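Local coordinates for protein response regulator aspartate phosphatase H (Bacillus subtilis, PDB 3Q15) that dephosphorylates the sporulation response regulator Spo0F and also acts on the competence regulator ComA, so helping to separate competence and sporulation in time, at residues L51-S56 / K100-F105; Y299-L304 / L323-K328; A337-A342 / R360-A365. All coordinates share one frame; numbering follows the deposited sequence.

Contact 1. Residues L51-S56 / K100-F105; sequences LLIYYS and KYYSLF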
loop_
_atom_site.group_PDB
_atom_site.type_symbol
_atom_site.label_atom_id
_atom_site.label_comp_id
_atom_site.label_asym_id
_atom_site.label_seq_id
_atom_site.Cartn_x
_atom_site.Cartn_y
_atom_site.Cartn_z
ATOM N N LEU A 51 7.735 6.270 -22.308
ATOM C CA LEU A 51 6.596 6.189 -23.210
ATOM C C LEU A 51 7.088 5.965 -24.634
ATOM O O LEU A 51 6.555 5.124 -25.358
ATOM C CB LEU A 51 5.755 7.466 -23.123
ATOM C CG LEU A 51 4.413 7.504 -23.867
ATOM C CD1 LEU A 51 4.614 7.624 -25.372
ATOM C CD2 LEU A 51 3.568 6.284 -23.524
ATOM N N LEU A 52 8.115 6.716 -25.025
ATOM C CA LEU A 52 8.679 6.614 -26.369
ATOM C C LEU A 52 9.238 5.223 -26.659
ATOM O O LEU A 52 9.173 4.747 -27.790
ATOM C CB LEU A 52 9.774 7.661 -26.579
ATOM C CG LEU A 52 9.379 9.126 -26.395
ATOM C CD1 LEU A 52 10.562 10.029 -26.699
ATOM C CD2 LEU A 52 8.194 9.478 -27.277
ATOM N N ILE A 53 9.800 4.583 -25.638
ATOM C CA ILE A 53 10.283 3.215 -25.772
ATOM C C ILE A 53 9.112 2.278 -26.017
ATOM O O ILE A 53 9.163 1.426 -26.899
ATOM C CB ILE A 53 11.034 2.752 -24.511
ATOM C CG1 ILE A 53 12.316 3.565 -24.324
ATOM C CG2 ILE A 53 11.354 1.267 -24.600
ATOM C CD1 ILE A 53 13.141 3.111 -23.148
ATOM N N TYR A 54 8.053 2.448 -25.231
ATOM C CA TYR A 54 6.839 1.653 -25.386
ATOM C C TYR A 54 6.266 1.847 -26.788
ATOM O O TYR A 54 5.804 0.898 -27.423
ATOM C CB TYR A 54 5.815 2.056 -24.320
ATOM C CG TYR A 54 4.532 1.255 -24.327
ATOM C CD1 TYR A 54 4.496 -0.052 -24.796
ATOM C CD2 TYR A 54 3.345 1.815 -23.864
ATOM C CE1 TYR A 54 3.316 -0.778 -24.798
ATOM C CE2 TYR A 54 2.167 1.100 -23.864
ATOM C CZ TYR A 54 2.157 -0.196 -24.332
ATOM O OH TYR A 54 0.975 -0.909 -24.333
ATOM N N TYR A 55 6.317 3.084 -27.273
ATOM C CA TYR A 55 5.867 3.402 -28.624
ATOM C C TYR A 55 6.684 2.672 -29.692
ATOM O O TYR A 55 6.122 2.097 -30.626
ATOM C CB TYR A 55 5.914 4.913 -28.867
ATOM C CG TYR A 55 5.902 5.290 -30.332
ATOM C CD1 TYR A 55 4.714 5.346 -31.047
ATOM C CD2 TYR A 55 7.083 5.584 -31.001
ATOM C CE1 TYR A 55 4.703 5.687 -32.390
ATOM C CE2 TYR A 55 7.081 5.925 -32.342
ATOM C CZ TYR A 55 5.888 5.975 -33.030
ATOM O OH TYR A 55 5.886 6.313 -34.363
ATOM N N SER A 56 8.007 2.711 -29.556
ATOM C CA SER A 56 8.902 2.084 -30.527
ATOM C C SER A 56 8.766 0.565 -30.542
ATOM O O SER A 56 8.801 -0.058 -31.603
ATOM C CB SER A 56 10.359 2.482 -30.269
ATOM O OG SER A 56 10.562 3.854 -30.555
ATOM N N LYS A 100 3.589 -6.175 -22.301
ATOM C CA LYS A 100 2.612 -6.433 -21.261
ATOM C C LYS A 100 2.905 -5.569 -20.041
ATOM O O LYS A 100 1.994 -5.010 -19.434
ATOM C CB LYS A 100 2.615 -7.913 -20.877
ATOM C CG LYS A 100 1.552 -8.290 -19.863
ATOM C CD LYS A 100 1.497 -9.796 -19.660
ATOM C CE LYS A 100 0.288 -10.199 -18.829
ATOM N NZ LYS A 100 0.220 -11.673 -18.626
ATOM N N TYR A 101 4.183 -5.458 -19.693
ATOM C CA TYR A 101 4.598 -4.682 -18.530
ATOM C C TYR A 101 4.243 -3.211 -18.695
ATOM O O TYR A 101 3.709 -2.581 -17.781
ATOM C CB TYR A 101 6.104 -4.824 -18.291
ATOM C CG TYR A 101 6.662 -3.773 -17.355
ATOM C CD1 TYR A 101 7.359 -2.676 -17.846
ATOM C CD2 TYR A 101 6.476 -3.869 -15.983
ATOM C CE1 TYR A 101 7.866 -1.713 -16.994
ATOM C CE2 TYR A 101 6.975 -2.910 -15.126
ATOM C CZ TYR A 101 7.671 -1.835 -15.634
ATOM O OH TYR A 101 8.172 -0.881 -14.772
ATOM N N TYR A 102 4.539 -2.671 -19.869
ATOM C CA TYR A 102 4.244 -1.275 -20.159
ATOM C C TYR A 102 2.744 -0.986 -20.176
ATOM O O TYR A 102 2.297 0.018 -19.622
ATOM C CB TYR A 102 4.879 -0.867 -21.488
ATOM C CG TYR A 102 6.340 -0.488 -21.372
ATOM C CD1 TYR A 102 7.256 -0.873 -22.343
ATOM C CD2 TYR A 102 6.801 0.265 -20.298
ATOM C CE1 TYR A 102 8.589 -0.528 -22.246
ATOM C CE2 TYR A 102 8.135 0.618 -20.191
ATOM C CZ TYR A 102 9.025 0.216 -21.173
ATOM O OH TYR A 102 10.353 0.553 -21.089
ATOM N N SER A 103 1.969 -1.861 -20.812
ATOM C CA SER A 103 0.533 -1.638 -20.926
ATOM C C SER A 103 -0.098 -1.514 -19.543
ATOM O O SER A 103 -0.956 -0.665 -19.322
ATOM C CB SER A 103 -0.146 -2.757 -21.727
ATOM O OG SER A 103 -0.069 -3.999 -21.043
ATOM N N LEU A 104 0.346 -2.364 -18.622
ATOM C CA LEU A 104 -0.144 -2.361 -17.249
ATOM C C LEU A 104 0.389 -1.161 -16.470
ATOM O O LEU A 104 -0.326 -0.553 -15.672
ATOM C CB LEU A 104 0.265 -3.655 -16.542
ATOM C CG LEU A 104 -0.362 -4.954 -17.050
ATOM C CD1 LEU A 104 0.392 -6.164 -16.516
ATOM C CD2 LEU A 104 -1.840 -5.017 -16.671
ATOM N N PHE A 105 1.654 -0.829 -16.703
ATOM C CA PHE A 105 2.288 0.275 -16.000
ATOM C C PHE A 105 1.610 1.592 -16.342
ATOM O O PHE A 105 1.148 2.309 -15.457
ATOM C CB PHE A 105 3.783 0.354 -16.323
ATOM C CG PHE A 105 4.464 1.551 -15.715
ATOM C CD1 PHE A 105 4.966 1.499 -14.421
ATOM C CD2 PHE A 105 4.584 2.734 -16.428
ATOM C CE1 PHE A 105 5.589 2.603 -13.852
ATOM C CE2 PHE A 105 5.203 3.845 -15.867
ATOM C CZ PHE A 105 5.707 3.778 -14.576
#
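S103, whose CB touches the hydroxyl of Y54, also helps to grip K100 O: S103 OG donates to that carbonyl oxygen at 2.8 Å, while L104 N reaches K100 O at 3.2 Å as part of the helical backbone. Both donors come from the same face of the carbonyl plane, and S103 OG sits tilted from that plane. The bond folds the side chain of S103 back on its own helix and leaves S103 CB in contact with the tyrosine, 3.4 Å from Y54 OH. That hydroxyl is satisfied from a third helix, where N17 spans the two segments with its amide: OD1 is hydrogen-bonded to Y54 OH and ND2 to S103 O.

Between the helices Y54 and Y102 lie alongside one another, pointing opposite ways, each with its CB over the other's ring. Y102 CB sits 3.5 Å from the centroid of the Y54 ring, close to its normal, and Y54 CB returns the CH-pi contact at 4.2 Å from the centroid of the Y102 ring. The rings themselves meet obliquely, with planes at 38°. With CG anti to the backbone N (chi1 -177°), the Y54 ring extends across Y102 CB toward S103. At the far end of Y102, the methyl CG2 of I53 meets its OH at 3.7 Å.

The helices cross at 133° with short-segment axes 10.5 Å apart. A different face of helix 49-67, with L52, Y55 and S56, packs on the chain of another protein, as does I53, so this helix is shared between two interfaces. The arrangement is a buried helix-helix junction between the N-terminal three-helix bundle and the start of the predicted first TPR repeat.

Contact 2. Residues Y299-L304 / L323-K328; sequences YKELFL and LSYFEK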
loop_
_atom_site.group_PDB
_atom_site.type_symbol
_atom_site.label_atom_id
_atom_site.label_comp_id
_atom_site.label_asym_id
_atom_site.label_seq_id
_atom_site.Cartn_x
_atom_site.Cartn_y
_atom_site.Cartn_z
ATOM N N TYR A 299 3.584 30.925 -5.109
ATOM C CA TYR A 299 4.440 31.627 -4.154
ATOM C C TYR A 299 4.066 33.102 -4.056
ATOM O O TYR A 299 4.283 33.743 -3.028
ATOM C CB TYR A 299 5.926 31.444 -4.493
ATOM C CG TYR A 299 6.421 30.044 -4.213
ATOM C CD1 TYR A 299 6.662 29.622 -2.912
ATOM C CD2 TYR A 299 6.622 29.137 -5.244
ATOM C CE1 TYR A 299 7.099 28.336 -2.646
ATOM C CE2 TYR A 299 7.060 27.850 -4.986
ATOM C CZ TYR A 299 7.296 27.457 -3.686
ATOM O OH TYR A 299 7.732 26.177 -3.424
ATOM N N LYS A 300 3.484 33.635 -5.125
ATOM C CA LYS A 300 3.007 35.007 -5.117
ATOM C C LYS A 300 1.954 35.196 -4.030
ATOM O O LYS A 300 1.971 36.189 -3.301
ATOM C CB LYS A 300 2.431 35.387 -6.483
ATOM C CG LYS A 300 2.226 36.888 -6.666
ATOM C CD LYS A 300 1.889 37.247 -8.106
ATOM C CE LYS A 300 0.465 36.854 -8.448
ATOM N NZ LYS A 300 -0.520 37.614 -7.634
ATOM N N GLU A 301 1.038 34.238 -3.925
ATOM C CA GLU A 301 -0.046 34.317 -2.950
ATOM C C GLU A 301 0.438 34.011 -1.536
ATOM O O GLU A 301 -0.073 34.561 -0.560
ATOM C CB GLU A 301 -1.191 33.378 -3.335
ATOM C CG GLU A 301 -2.139 33.938 -4.391
ATOM C CD GLU A 301 -1.553 33.919 -5.791
ATOM O OE1 GLU A 301 -2.128 34.580 -6.683
ATOM O OE2 GLU A 301 -0.527 33.238 -6.005
ATOM N N LEU A 302 1.422 33.125 -1.431
ATOM C CA LEU A 302 2.045 32.828 -0.145
ATOM C C LEU A 302 2.838 34.034 0.366
ATOM O O LEU A 302 2.820 34.342 1.557
ATOM C CB LEU A 302 2.956 31.599 -0.244
ATOM C CG LEU A 302 2.333 30.200 -0.311
ATOM C CD1 LEU A 302 1.245 30.037 0.739
ATOM C CD2 LEU A 302 1.784 29.920 -1.693
ATOM N N PHE A 303 3.534 34.716 -0.538
ATOM C CA PHE A 303 4.265 35.917 -0.159
ATOM C C PHE A 303 3.298 36.974 0.338
ATOM O O PHE A 303 3.523 37.592 1.376
ATOM C CB PHE A 303 5.081 36.469 -1.325
ATOM C CG PHE A 303 6.447 35.859 -1.452
ATOM C CD1 PHE A 303 7.390 36.019 -0.446
ATOM C CD2 PHE A 303 6.800 35.142 -2.582
ATOM C CE1 PHE A 303 8.657 35.464 -0.562
ATOM C CE2 PHE A 303 8.065 34.584 -2.706
ATOM C CZ PHE A 303 8.995 34.745 -1.693
ATOM N N LEU A 304 2.218 37.181 -0.409
ATOM C CA LEU A 304 1.234 38.190 -0.044
ATOM C C LEU A 304 0.586 37.875 1.303
ATOM O O LEU A 304 0.252 38.784 2.066
ATOM C CB LEU A 304 0.174 38.330 -1.137
ATOM C CG LEU A 304 0.682 38.937 -2.447
ATOM C CD1 LEU A 304 -0.394 38.892 -3.523
ATOM C CD2 LEU A 304 1.168 40.366 -2.219
ATOM N N LEU A 323 -7.466 33.562 0.999
ATOM C CA LEU A 323 -8.041 32.291 1.415
ATOM C C LEU A 323 -9.225 31.938 0.524
ATOM O O LEU A 323 -9.465 30.769 0.232
ATOM C CB LEU A 323 -8.463 32.334 2.888
ATOM C CG LEU A 323 -7.345 32.523 3.920
ATOM C CD1 LEU A 323 -7.907 32.527 5.333
ATOM C CD2 LEU A 323 -6.277 31.451 3.769
ATOM N N SER A 324 -9.959 32.957 0.087
ATOM C CA SER A 324 -11.073 32.762 -0.830
ATOM C C SER A 324 -10.552 32.319 -2.194
ATOM O O SER A 324 -11.135 31.451 -2.849
ATOM C CB SER A 324 -11.880 34.052 -0.970
ATOM O OG SER A 324 -12.909 33.901 -1.928
ATOM N N TYR A 325 -9.447 32.926 -2.613
ATOM C CA TYR A 325 -8.796 32.565 -3.865
ATOM C C TYR A 325 -8.343 31.114 -3.830
ATOM O O TYR A 325 -8.554 30.364 -4.780
ATOM C CB TYR A 325 -7.594 33.471 -4.120
ATOM C CG TYR A 325 -6.842 33.141 -5.388
ATOM C CD1 TYR A 325 -7.333 33.529 -6.627
ATOM C CD2 TYR A 325 -5.641 32.449 -5.347
ATOM C CE1 TYR A 325 -6.652 33.235 -7.786
ATOM C CE2 TYR A 325 -4.952 32.149 -6.503
ATOM C CZ TYR A 325 -5.464 32.546 -7.721
ATOM O OH TYR A 325 -4.786 32.254 -8.880
ATOM N N PHE A 326 -7.710 30.731 -2.725
ATOM C CA PHE A 326 -7.260 29.358 -2.532
ATOM C C PHE A 326 -8.445 28.394 -2.543
ATOM O O PHE A 326 -8.381 27.327 -3.154
ATOM C CB PHE A 326 -6.492 29.223 -1.215
ATOM C CG PHE A 326 -5.122 29.853 -1.235
ATOM C CD1 PHE A 326 -4.435 30.025 -2.425
ATOM C CD2 PHE A 326 -4.518 30.265 -0.055
ATOM C CE1 PHE A 326 -3.177 30.599 -2.439
ATOM C CE2 PHE A 326 -3.262 30.839 -0.064
ATOM C CZ PHE A 326 -2.590 31.005 -1.257
ATOM N N GLU A 327 -9.519 28.771 -1.853
ATOM C CA GLU A 327 -10.735 27.967 -1.822
ATOM C C GLU A 327 -11.206 27.668 -3.236
ATOM O O GLU A 327 -11.614 26.550 -3.544
ATOM C CB GLU A 327 -11.843 28.699 -1.063
ATOM C CG GLU A 327 -12.002 28.273 0.388
ATOM C CD GLU A 327 -12.652 26.911 0.529
ATOM O OE1 GLU A 327 -12.585 26.328 1.632
ATOM O OE2 GLU A 327 -13.236 26.422 -0.463
ATOM N N LYS A 328 -11.142 28.680 -4.093
ATOM C CA LYS A 328 -11.640 28.565 -5.456
ATOM C C LYS A 328 -10.874 27.506 -6.247
ATOM O O LYS A 328 -11.474 26.662 -6.908
ATOM C CB LYS A 328 -11.572 29.921 -6.162
ATOM C CG LYS A 328 -12.710 30.176 -7.140
ATOM C CD LYS A 328 -12.779 31.648 -7.529
ATOM C CE LYS A 328 -14.035 31.957 -8.331
ATOM N NZ LYS A 328 -14.162 33.412 -8.627
#
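The ring of Y325 and the carboxylate of E301 lie nearly parallel, their planes 10° apart, yet the acid meets the ring obliquely, with E301 OE1 3.7 Å from Y325 CE2. The ring of F326 is likewise met obliquely, by E301 CB at 3.5 Å from F326 CZ and, more loosely, by L302 CD1 at 4.4 Å from the same CZ. Y334, in the following helix, adds an edge-to-face partner for F326.

E301 therefore serves two aromatic residues with different parts of its chain. Its CB touches CZ and CE1 of the F326 ring, whereas CG and the carboxylate turn across Y325, CG lying 3.9 Å from Y325 CD2. The bend at chi2 (75°) turns the carboxylate back toward its own helix and K300, away from F326. The side chains of E301 and Y325 cross at about a right angle. On its own helix E301 OE1 forms a salt bridge with K300 NZ at 3.6 Å, which probably helps to offset the charge of this buried residue. With an alanine here, the methyl could still meet F326, but K300 would probably lose its acidic mate and Y325 the group in contact with its ring.

L302 completes the apolar side of the contact and also reaches F265 and Y334 on neighbouring helices. Helices 299-310 and 316-328 run antiparallel, at 152° with short-segment axes 11.4 Å apart, and side chains rather than close backbones fill the interval. This is an antiparallel helical hairpin in the C-terminal, TPR-containing part of the chain.

Contact 3. Residues A337-A342 / R360-A365; sequences ACARSA and RKVLKA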
loop_
_atom_site.group_PDB
_atom_site.type_symbol
_atom_site.label_atom_id
_atom_site.label_comp_id
_atom_site.label_asym_id
_atom_site.label_seq_id
_atom_site.Cartn_x
_atom_site.Cartn_y
_atom_site.Cartn_z
ATOM N N ALA A 337 -2.261 25.650 5.998
ATOM C CA ALA A 337 -0.990 26.205 6.446
ATOM C C ALA A 337 -1.109 27.687 6.797
ATOM O O ALA A 337 -0.671 28.114 7.866
ATOM C CB ALA A 337 0.085 25.988 5.387
ATOM N N CYS A 338 -1.713 28.464 5.903
ATOM C CA CYS A 338 -1.919 29.888 6.156
ATOM C C CYS A 338 -2.822 30.123 7.364
ATOM O O CYS A 338 -2.555 30.997 8.190
ATOM C CB CYS A 338 -2.497 30.581 4.923
ATOM S SG CYS A 338 -1.351 30.674 3.533
ATOM N N ALA A 339 -3.889 29.340 7.466
ATOM C CA ALA A 339 -4.813 29.463 8.589
ATOM C C ALA A 339 -4.119 29.109 9.899
ATOM O O ALA A 339 -4.435 29.663 10.952
ATOM C CB ALA A 339 -6.029 28.578 8.378
ATOM N N ARG A 340 -3.173 28.181 9.830
ATOM C CA ARG A 340 -2.400 27.817 11.005
ATOM C C ARG A 340 -1.620 29.032 11.481
ATOM O O ARG A 340 -1.615 29.359 12.668
ATOM C CB ARG A 340 -1.443 26.664 10.694
ATOM C CG ARG A 340 -2.091 25.281 10.679
ATOM C CD ARG A 340 -1.057 24.210 10.347
ATOM N NE ARG A 340 -1.601 22.851 10.310
ATOM C CZ ARG A 340 -1.589 22.014 11.343
ATOM N NH1 ARG A 340 -1.068 22.400 12.500
ATOM N NH2 ARG A 340 -2.094 20.794 11.220
ATOM N N SER A 341 -0.967 29.705 10.542
ATOM C CA SER A 341 -0.178 30.887 10.861
ATOM C C SER A 341 -1.054 31.979 11.459
ATOM O O SER A 341 -0.750 32.506 12.528
ATOM C CB SER A 341 0.545 31.401 9.619
ATOM O OG SER A 341 1.297 30.352 9.024
ATOM N N ALA A 342 -2.144 32.307 10.769
ATOM C CA ALA A 342 -3.048 33.360 11.225
ATOM C C ALA A 342 -3.526 33.113 12.655
ATOM O O ALA A 342 -3.600 34.038 13.459
ATOM C CB ALA A 342 -4.231 33.501 10.272
ATOM N N ARG A 360 -10.939 26.850 12.982
ATOM C CA ARG A 360 -12.038 26.169 12.303
ATOM C C ARG A 360 -11.757 26.011 10.809
ATOM O O ARG A 360 -12.125 25.005 10.202
ATOM C CB ARG A 360 -13.368 26.902 12.522
ATOM C CG ARG A 360 -13.897 26.849 13.953
ATOM C CD ARG A 360 -15.377 27.271 14.049
ATOM N NE ARG A 360 -15.626 28.607 13.510
ATOM C CZ ARG A 360 -15.451 29.737 14.192
ATOM N NH1 ARG A 360 -15.026 29.695 15.446
ATOM N NH2 ARG A 360 -15.697 30.911 13.622
ATOM N N LYS A 361 -11.112 27.013 10.220
ATOM C CA LYS A 361 -10.718 26.947 8.821
ATOM C C LYS A 361 -9.664 25.859 8.630
ATOM O O LYS A 361 -9.625 25.185 7.598
ATOM C CB LYS A 361 -10.166 28.293 8.344
ATOM C CG LYS A 361 -11.135 29.462 8.452
ATOM C CD LYS A 361 -10.543 30.719 7.831
ATOM C CE LYS A 361 -11.309 31.966 8.250
ATOM N NZ LYS A 361 -12.745 31.910 7.854
ATOM N N VAL A 362 -8.809 25.699 9.635
ATOM C CA VAL A 362 -7.775 24.675 9.604
ATOM C C VAL A 362 -8.403 23.293 9.571
ATOM O O VAL A 362 -8.110 22.495 8.684
ATOM C CB VAL A 362 -6.857 24.751 10.832
ATOM C CG1 VAL A 362 -5.914 23.551 10.849
ATOM C CG2 VAL A 362 -6.077 26.064 10.840
ATOM N N LEU A 363 -9.266 23.015 10.544
ATOM C CA LEU A 363 -9.915 21.709 10.636
ATOM C C LEU A 363 -10.750 21.418 9.387
ATOM O O LEU A 363 -10.777 20.287 8.897
ATOM C CB LEU A 363 -10.768 21.611 11.905
ATOM C CG LEU A 363 -10.001 21.793 13.222
ATOM C CD1 LEU A 363 -10.923 21.614 14.420
ATOM C CD2 LEU A 363 -8.823 20.834 13.311
ATOM N N LYS A 364 -11.412 22.447 8.869
ATOM C CA LYS A 364 -12.188 22.315 7.639
ATOM C C LYS A 364 -11.292 21.927 6.463
ATOM O O LYS A 364 -11.580 20.973 5.739
ATOM C CB LYS A 364 -12.936 23.615 7.329
ATOM C CG LYS A 364 -13.791 23.561 6.076
ATOM C CD LYS A 364 -14.907 22.541 6.214
ATOM C CE LYS A 364 -15.683 22.390 4.914
ATOM N NZ LYS A 364 -16.227 23.689 4.432
ATOM N N ALA A 365 -10.205 22.668 6.277
ATOM C CA ALA A 365 -9.276 22.388 5.188
ATOM C C ALA A 365 -8.762 20.948 5.245
ATOM O O ALA A 365 -8.633 20.289 4.217
ATOM C CB ALA A 365 -8.125 23.369 5.207
#
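The helices bearing A339 and V362 run antiparallel, at 160° with short-segment axes only 8.4 Å apart, and the CA atoms of A339 and V362 come within 5.7 Å of each other. A small side chain on one helix and a branched one on the other allow this closeness. V362 CG2 reaches A339 CB at 3.5 Å and also lies 3.7 Å from the backbone atom R340 N, so that one methyl fits against the surface of the opposing helix. Its other methyl, CG1, stands anti to the backbone N (chi1 172°) and is turned toward the side chain of R340.

Both segments lie within the predicted sixth TPR repeat, and the antiparallel pair has the form of the two helices of such a repeat. R340 crosses V362 at about a right angle, its CG 4.1 Å from V362 CG2, and then runs extended from CG to NE. Its charged end is held by E336, one turn earlier, through a salt bridge from NH2.

K361 offers only its base: K361 CB meets A339 CB at 4.1 Å while the remainder of the lysine departs from A339. Beyond the pair, L363 of the second subunit packs on R340 and V362, and R360 NH1 makes a salt bridge to E347 of that subunit.

Contacts 2 and 3 are neighbours in the C-terminal part of the chain, with centres 13 Å apart, and helices 316-328 and 332-348 follow each other in sequence. C338 joins them: its SG lies 3.9 Å from L302 CD1 and 4.1 Å from F326 CE2, while L323 CD1 meets K361 CD. Contact 1 stands on the opposite side of the chain's centre, 39 Å from contact 2 and 43 Å from contact 3 between centres, without touching either. A bound magnesium ion lies about 7 Å from the side chain of I53 in contact 1, too far for that side chain to coordinate it. Contact 1 borders the chain of another protein, whereas contact 3 borders the second subunit.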